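Replication protein B (Plasmid RSF1010, PDB 3H20) acts as a plasmid-encoded primase, laying down short primers on single-stranded DNA from nucleoside triphosphates so that replication of the plasmid can begin. Local coordinates at residues P269-R274 against A280-R285; R225-G230 against A251-S256. All coordinates share one frame; numbering follows the deposited sequence.

Contact 1 of 2, residues P269-R274 against A280-R285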
# COMPACT_ATOMS: atom_id res chain seq x y z
N PRO A 269 2.45 -39.63 21.12
CA PRO A 269 3.14 -40.44 22.13
C PRO A 269 2.22 -41.47 22.78
O PRO A 269 2.65 -42.59 23.03
CB PRO A 269 3.62 -39.41 23.16
CG PRO A 269 2.76 -38.22 22.95
CD PRO A 269 2.40 -38.20 21.50
N ALA A 270 0.96 -41.10 23.03
CA ALA A 270 -0.01 -42.04 23.61
C ALA A 270 -0.24 -43.26 22.72
O ALA A 270 -0.41 -44.38 23.21
CB ALA A 270 -1.34 -41.34 23.91
N LEU A 271 -0.24 -43.04 21.40
CA LEU A 271 -0.42 -44.12 20.42
C LEU A 271 0.76 -45.08 20.40
O LEU A 271 0.57 -46.29 20.30
CB LEU A 271 -0.65 -43.55 19.02
CG LEU A 271 -0.74 -44.61 17.92
CD1 LEU A 271 -2.19 -44.95 17.63
CD2 LEU A 271 -0.02 -44.17 16.66
N ALA A 272 1.98 -44.55 20.48
CA ALA A 272 3.20 -45.37 20.46
C ALA A 272 3.19 -46.45 21.54
O ALA A 272 3.87 -47.48 21.42
CB ALA A 272 4.44 -44.49 20.59
N GLU A 273 2.42 -46.20 22.60
CA GLU A 273 2.24 -47.15 23.69
C GLU A 273 1.29 -48.31 23.35
O GLU A 273 1.39 -49.39 23.94
CB GLU A 273 1.74 -46.42 24.94
CG GLU A 273 2.81 -45.59 25.63
CD GLU A 273 2.36 -45.03 26.97
OE1 GLU A 273 1.55 -44.08 26.97
OE2 GLU A 273 2.84 -45.54 28.01
N ARG A 274 0.38 -48.08 22.40
CA ARG A 274 -0.64 -49.08 22.02
C ARG A 274 -0.06 -50.35 21.38
O ARG A 274 1.09 -50.36 20.94
CB ARG A 274 -1.68 -48.45 21.09
N ALA A 280 -4.97 -48.85 15.91
CA ALA A 280 -6.10 -48.41 15.09
C ALA A 280 -7.36 -48.14 15.91
O ALA A 280 -8.05 -47.15 15.66
CB ALA A 280 -6.39 -49.41 13.98
N ASP A 281 -7.64 -49.01 16.88
CA ASP A 281 -8.81 -48.87 17.75
C ASP A 281 -8.78 -47.60 18.59
O ASP A 281 -9.81 -46.94 18.76
CB ASP A 281 -8.96 -50.10 18.65
N TYR A 282 -7.61 -47.27 19.13
CA TYR A 282 -7.45 -46.07 19.95
C TYR A 282 -7.71 -44.80 19.14
O TYR A 282 -8.42 -43.91 19.61
CB TYR A 282 -6.07 -46.04 20.64
CG TYR A 282 -5.73 -44.68 21.23
CD1 TYR A 282 -6.41 -44.19 22.34
CD2 TYR A 282 -4.73 -43.90 20.66
CE1 TYR A 282 -6.10 -42.94 22.88
CE2 TYR A 282 -4.41 -42.65 21.19
CZ TYR A 282 -5.10 -42.18 22.30
OH TYR A 282 -4.79 -40.94 22.82
N ILE A 283 -7.15 -44.74 17.93
CA ILE A 283 -7.39 -43.61 17.01
C ILE A 283 -8.88 -43.46 16.66
O ILE A 283 -9.44 -42.37 16.78
CB ILE A 283 -6.57 -43.76 15.70
CG1 ILE A 283 -5.07 -43.68 15.97
CG2 ILE A 283 -6.97 -42.69 14.68
CD1 ILE A 283 -4.19 -44.15 14.81
N GLU A 284 -9.50 -44.56 16.24
CA GLU A 284 -10.91 -44.59 15.85
C GLU A 284 -11.82 -44.10 16.97
O GLU A 284 -12.74 -43.32 16.74
CB GLU A 284 -11.30 -46.02 15.40
CG GLU A 284 -12.80 -46.37 15.50
CD GLU A 284 -13.63 -45.88 14.32
OE1 GLU A 284 -13.31 -46.23 13.16
OE2 GLU A 284 -14.63 -45.16 14.55
N ARG A 285 -11.56 -44.57 18.19
CA ARG A 285 -12.35 -44.18 19.36
C ARG A 285 -12.14 -42.71 19.71
O ARG A 285 -13.10 -41.99 20.01
CB ARG A 285 -12.04 -45.10 20.54
CG ARG A 285 -12.93 -44.89 21.76
CD ARG A 285 -13.01 -46.14 22.64
NE ARG A 285 -11.72 -46.80 22.84
CZ ARG A 285 -10.76 -46.37 23.65
NH1 ARG A 285 -10.91 -45.26 24.36
NH2 ARG A 285 -9.62 -47.05 23.74
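Leu271 meets both Tyr282 and Ile283 through a single methyl group, CD1, and this apolar contact is the centre of the joint between the short helical turn 269-272 and helix 279-291. The closest approach is methyl to methyl, Leu271 CD1 to Ile283 CD1 at 3.5 Å, with Ile283 CG1 almost as near at 3.6 Å, the two side chains crossing obliquely. With CG of Leu271 anti to the backbone N (chi1 176°), the side chain extends so that CD1 comes nearer the neighbouring helix than the direction of CB suggests. The same CD1 lies at the edge of the Tyr282 ring, near its plane, 4.1 Å from Tyr282 CD2. Ala270 CB packs by the phenol end of the ring, 4.2 Å from Tyr282 CZ, and lies 3.6 Å from Tyr282 OH.

No hydrogen bond joins the two segments. The tyrosine hydroxyl instead bonds to OD2 of Asp243 on helix 239-252, while Met264 and Ala265 of helix 257-267 touch Tyr282 and Ile283 respectively.

The contact thus unites two consecutive elements of the C-terminal helical domain by methyl and ring packing near the surface, and the aromatic side chain, apolar along its ring edge and polar at its hydroxyl, links this packing to a third helix.

Contact 2 of 2, residues R225-G230 against A251-S256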
# COMPACT_ATOMS: atom_id res chain seq x y z
N ARG A 225 0.90 -31.26 16.01
CA ARG A 225 2.13 -31.08 16.79
C ARG A 225 2.15 -29.74 17.54
O ARG A 225 2.61 -29.67 18.68
CB ARG A 225 3.36 -31.23 15.90
CG ARG A 225 3.52 -32.63 15.31
CD ARG A 225 4.40 -32.61 14.06
NE ARG A 225 5.82 -32.54 14.38
CZ ARG A 225 6.61 -33.59 14.55
NH1 ARG A 225 6.14 -34.83 14.43
NH2 ARG A 225 7.89 -33.41 14.85
N SER A 226 1.66 -28.70 16.88
CA SER A 226 1.56 -27.36 17.48
C SER A 226 0.69 -27.36 18.74
O SER A 226 1.11 -26.86 19.79
CB SER A 226 1.02 -26.36 16.46
OG SER A 226 1.34 -25.03 16.84
N GLU A 227 -0.51 -27.94 18.64
CA GLU A 227 -1.42 -28.05 19.78
C GLU A 227 -0.81 -28.90 20.90
O GLU A 227 -0.88 -28.51 22.07
CB GLU A 227 -2.78 -28.63 19.35
CG GLU A 227 -3.57 -27.80 18.34
CD GLU A 227 -3.91 -26.39 18.83
OE1 GLU A 227 -4.22 -26.22 20.02
OE2 GLU A 227 -3.87 -25.45 18.00
N MET A 228 -0.22 -30.04 20.54
CA MET A 228 0.36 -30.96 21.52
C MET A 228 1.48 -30.33 22.35
O MET A 228 1.54 -30.54 23.57
CB MET A 228 0.87 -32.24 20.83
CG MET A 228 -0.23 -33.15 20.29
SD MET A 228 -1.28 -33.87 21.57
CE MET A 228 -0.16 -35.14 22.21
N ALA A 229 2.35 -29.55 21.70
CA ALA A 229 3.49 -28.92 22.37
C ALA A 229 3.09 -28.08 23.59
O ALA A 229 3.85 -27.98 24.56
CB ALA A 229 4.29 -28.08 21.38
N GLY A 230 1.91 -27.48 23.53
CA GLY A 230 1.36 -26.74 24.66
C GLY A 230 0.52 -27.59 25.61
O GLY A 230 0.47 -27.31 26.81
N ALA A 251 -10.56 -31.05 14.48
CA ALA A 251 -11.90 -31.37 13.94
C ALA A 251 -12.81 -30.14 13.89
O ALA A 251 -13.58 -29.97 12.94
CB ALA A 251 -12.56 -32.49 14.72
N SER A 252 -12.73 -29.29 14.91
CA SER A 252 -13.49 -28.04 14.96
C SER A 252 -13.07 -27.07 13.85
O SER A 252 -13.87 -26.22 13.43
CB SER A 252 -13.33 -27.37 16.32
OG SER A 252 -14.10 -28.04 17.31
N ARG A 253 -11.83 -27.19 13.40
CA ARG A 253 -11.29 -26.34 12.34
C ARG A 253 -11.42 -26.98 10.95
O ARG A 253 -10.91 -26.46 9.96
CB ARG A 253 -9.84 -25.93 12.66
CG ARG A 253 -9.75 -24.98 13.87
CD ARG A 253 -8.36 -24.92 14.51
NE ARG A 253 -8.45 -24.40 15.88
CZ ARG A 253 -7.43 -24.30 16.74
NH1 ARG A 253 -6.20 -24.67 16.40
NH2 ARG A 253 -7.65 -23.81 17.96
N GLY A 254 -12.13 -28.11 10.89
CA GLY A 254 -12.52 -28.73 9.63
C GLY A 254 -11.68 -29.90 9.13
O GLY A 254 -11.93 -30.41 8.03
N ARG A 255 -10.70 -30.31 9.92
CA ARG A 255 -9.84 -31.43 9.52
C ARG A 255 -10.62 -32.73 9.51
O ARG A 255 -11.51 -32.94 10.35
CB ARG A 255 -8.61 -31.56 10.44
CG ARG A 255 -7.61 -30.41 10.35
CD ARG A 255 -6.98 -30.32 8.97
NE ARG A 255 -5.93 -29.31 8.92
CZ ARG A 255 -5.22 -29.01 7.83
NH1 ARG A 255 -5.45 -29.63 6.68
NH2 ARG A 255 -4.29 -28.07 7.89
N SER A 256 -10.29 -33.58 8.55
CA SER A 256 -10.97 -34.86 8.35
C SER A 256 -10.65 -35.85 9.46
O SER A 256 -9.62 -35.75 10.12
CB SER A 256 -10.56 -35.44 6.99
OG SER A 256 -10.66 -36.85 6.97
O HOH W 1 -5.17 -23.69 20.38
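Segments 225-230 and 251-256 are 12.4 Å apart at their nearest CA atoms, those of Glu227 and Ala251, and two long side chains, Glu227 and Arg253, span the gap. Arg253 is the first residue beyond helix 239-252, at a Schellman motif whose C-prime residue is Gly254 with positive phi. Its side chain runs extended from CG to NE, bringing NH1 within 2.9 Å of Glu227 OE2 in a salt bridge. The hydrogen bond is bent, 149° at the hydrogen, and reaches the oxygen from above the carboxylate plane. Carboxylate and guanidinium are turned 76° apart, and NH1 alone makes the direct bond. A water donates to Glu227 OE1 at 2.7 Å and weakly accepts from Arg253 NH2 at 3.5 Å, adding a second, looser path between the charges. The Glu227 side chain also touches Lys249 of helix 239-252, and Met228 packs on that helix nearer its start. Replacing Glu227 with an alanine would probably leave the Arg253 guanidinium without this carboxylate partner and free to swing. A single ion pair at the surface, partly bridged by water, therefore supplements the packing of helix 220-234 on helix 239-252.

How the contacts relate
Both contacts lie at the surface of the C-terminal helix bundle, their centres about 16 Å apart, and neither has a buried residue among those that touch. They use different helices: contact 1 joins 269-272 to 279-291, contact 2 joins 220-234 to the end of 239-252. Helix 239-252 nevertheless relates them, since it also packs on side chains from both sides of contact 1. In keeping with their spacing, the closer segments of contact 1 allow methyl groups and a tyrosine ring to pack, whereas the wider gap between the segments of contact 2 is crossed by charged chains and water. They meet directly where Pro269 CD packs against Met228 CE, 4.1 Å away.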